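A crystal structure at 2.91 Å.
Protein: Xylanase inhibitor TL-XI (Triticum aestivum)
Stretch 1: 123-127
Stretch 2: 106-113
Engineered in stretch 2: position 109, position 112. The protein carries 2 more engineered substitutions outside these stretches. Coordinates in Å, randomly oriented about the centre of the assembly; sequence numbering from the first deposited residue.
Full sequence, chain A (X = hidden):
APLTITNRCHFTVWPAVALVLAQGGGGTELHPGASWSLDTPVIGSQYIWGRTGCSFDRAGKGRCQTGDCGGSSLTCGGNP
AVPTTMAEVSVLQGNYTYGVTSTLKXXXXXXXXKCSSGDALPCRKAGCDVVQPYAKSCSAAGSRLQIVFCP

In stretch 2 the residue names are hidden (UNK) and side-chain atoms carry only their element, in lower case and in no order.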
# COMPACT_ATOMS: atom_id res chain seq x y z
N CYS A 123 9.81 -6.59 2.39
CA CYS A 123 8.83 -7.52 2.94
C CYS A 123 8.38 -8.52 1.87
O CYS A 123 7.34 -8.33 1.22
CB CYS A 123 7.64 -6.74 3.48
SG CYS A 123 6.52 -7.81 4.44
N ARG A 124 9.15 -9.60 1.69
CA ARG A 124 8.99 -10.49 0.52
C ARG A 124 8.27 -11.81 0.77
O ARG A 124 7.75 -12.42 -0.18
CB ARG A 124 10.33 -10.68 -0.17
CG ARG A 124 10.84 -9.34 -0.74
CD ARG A 124 12.20 -9.46 -1.36
NE ARG A 124 12.62 -8.16 -1.87
CZ ARG A 124 13.74 -7.93 -2.56
NH1 ARG A 124 14.61 -8.92 -2.84
NH2 ARG A 124 14.01 -6.69 -2.97
N LYS A 125 8.22 -12.23 2.04
CA LYS A 125 7.36 -13.31 2.47
C LYS A 125 6.70 -12.97 3.83
O LYS A 125 6.93 -11.91 4.39
CB LYS A 125 8.16 -14.60 2.53
CG LYS A 125 7.30 -15.85 2.22
CD LYS A 125 7.83 -17.09 2.96
CE LYS A 125 7.01 -18.38 2.70
NZ LYS A 125 7.64 -19.64 3.36
N ALA A 126 5.86 -13.86 4.34
CA ALA A 126 5.18 -13.62 5.61
C ALA A 126 6.18 -13.64 6.77
O ALA A 126 7.08 -14.50 6.84
CB ALA A 126 4.08 -14.67 5.82
N GLY A 127 6.02 -12.68 7.68
CA GLY A 127 6.88 -12.59 8.86
C GLY A 127 8.11 -11.74 8.64
O GLY A 127 9.16 -12.00 9.20
N UNK A 106 -1.71 -11.05 7.89
CA UNK A 106 -1.27 -12.14 7.01
C UNK A 106 -0.34 -11.66 5.91
O UNK A 106 0.30 -10.61 6.06
N UNK A 107 -0.29 -12.40 4.80
CA UNK A 107 0.56 -12.05 3.67
C UNK A 107 -0.09 -12.48 2.39
O UNK A 107 -0.50 -13.63 2.26
c UNK A 107 4.49 -12.27 0.48
c UNK A 107 4.49 -11.35 1.51
c UNK A 107 3.64 -13.35 0.52
c UNK A 107 3.65 -11.51 2.58
c UNK A 107 1.88 -12.76 3.80
c UNK A 107 2.81 -13.51 1.59
c UNK A 107 2.79 -12.59 2.63
N UNK A 108 -0.17 -11.55 1.42
CA UNK A 108 -0.72 -11.86 0.09
C UNK A 108 0.19 -11.52 -1.05
O UNK A 108 0.35 -12.31 -1.96
o UNK A 108 -1.15 -9.09 0.44
c UNK A 108 -2.08 -11.20 -0.13
c UNK A 108 -2.01 -9.69 -0.17
n UNK A 108 -2.93 -9.08 -0.90
N UNK A 109 0.77 -10.34 -1.00
CA UNK A 109 1.63 -9.85 -2.07
C UNK A 109 2.94 -9.37 -1.39
O UNK A 109 2.90 -8.65 -0.38
c UNK A 109 0.90 -8.74 -3.00
c UNK A 109 1.78 -8.32 -4.10
c UNK A 109 -0.40 -9.23 -3.65
N UNK A 110 4.13 -9.80 -1.90
CA UNK A 110 5.43 -9.27 -1.37
C UNK A 110 5.62 -7.77 -1.63
O UNK A 110 5.30 -7.28 -2.73
c UNK A 110 6.48 -10.09 -2.12
c UNK A 110 5.72 -10.69 -3.32
c UNK A 110 4.33 -10.90 -2.87
N UNK A 111 6.12 -7.05 -0.65
CA UNK A 111 6.27 -5.62 -0.84
C UNK A 111 7.68 -5.11 -0.64
O UNK A 111 8.47 -5.70 0.08
c UNK A 111 3.91 -4.81 -0.30
s UNK A 111 3.02 -3.77 0.87
c UNK A 111 1.36 -4.11 0.27
c UNK A 111 5.34 -4.88 0.12
N UNK A 112 7.98 -3.99 -1.28
CA UNK A 112 9.20 -3.23 -1.01
C UNK A 112 8.88 -1.72 -0.90
O UNK A 112 8.45 -1.10 -1.90
c UNK A 112 10.23 -3.45 -2.11
c UNK A 112 11.32 -4.37 -1.70
o UNK A 112 12.47 -4.20 -2.11
n UNK A 112 10.97 -5.38 -0.91
N UNK A 113 9.07 -1.14 0.29
CA UNK A 113 8.89 0.30 0.49
C UNK A 113 10.26 0.93 0.46
O UNK A 113 11.17 0.51 1.19
c UNK A 113 6.09 0.88 3.13
c UNK A 113 6.51 -1.32 2.04
c UNK A 113 8.22 0.58 1.83
c UNK A 113 6.73 0.20 1.93

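Position 106 has no side-chain atoms, so it is glycine, G106. Its backbone angles, phi 99° and psi -155°, would jam a CB against the preceding carbonyl oxygen, a strain that glycine avoids.

Position 107 carries one carbon followed by a ring of six carbons, with no oxygen: phenylalanine, F107. Its CB points toward stretch 1 and lies 3.5 Å from CB of A126. With chi1 at t, the ring lies against the loop backbone there: CA of K125 sits 3.9 Å from the centroid of the F107 ring, over its face, in a CH-pi contact. A flat, apolar ring suits this place because it offers a broad surface to backbone atoms.

Position 108 has two carbons, the second bearing one oxygen and one nitrogen, a pattern that fits asparagine, N108. It does not reach stretch 1. Its OD1 instead accepts a weak hydrogen bond from the backbone N of position 109 (2.7 Å).

Position 109 has one carbon carrying two others, the fork of valine, V109, an engineered substitution for leucine; it is buried and points away from stretch 1.

At position 110 three carbons close a ring onto the backbone nitrogen, which identifies proline, P110. Its CB lies 3.3 Å from O of R124. Having no N-H, it cannot donate a backbone hydrogen bond, yet its compact ring packs well against this carbonyl just before the strand begins.

Position 111 is an unbranched chain of two carbons, a sulfur and a terminal carbon: methionine, M111. Its CB is 4.5 Å from CB of C123, on the same face of the sheet, while the flexible end leads away into buried surroundings.

Position 112 again shows two carbons, the second with one oxygen and one nitrogen. This is asparagine, N112, engineered in place of aspartate. The amide serves two roles: NH2 of R124 donates to OD1 of N112 at 3.1 Å, and ND2 of N112 donates to O of M111 at 2.7 Å.

Position 113 has four carbons forked at the second, hence leucine, L113, an apolar side chain suited to its buried place but out of contact with stretch 1.

The contact centers on an antiparallel bridge between C123 and M111. N of M111 donates to O of C123 at 2.6 Å, and N of C123 returns a bond to O of M111 at 2.8 Å. Beyond this paired backbone, the arginine-asparagine hydrogen bond ties the side chains of R124 and N112, while F107 and P110 pack against stretch 1 where the strand pairing has ended.

Stretch 2, residues 106-113: GFNVPMNL
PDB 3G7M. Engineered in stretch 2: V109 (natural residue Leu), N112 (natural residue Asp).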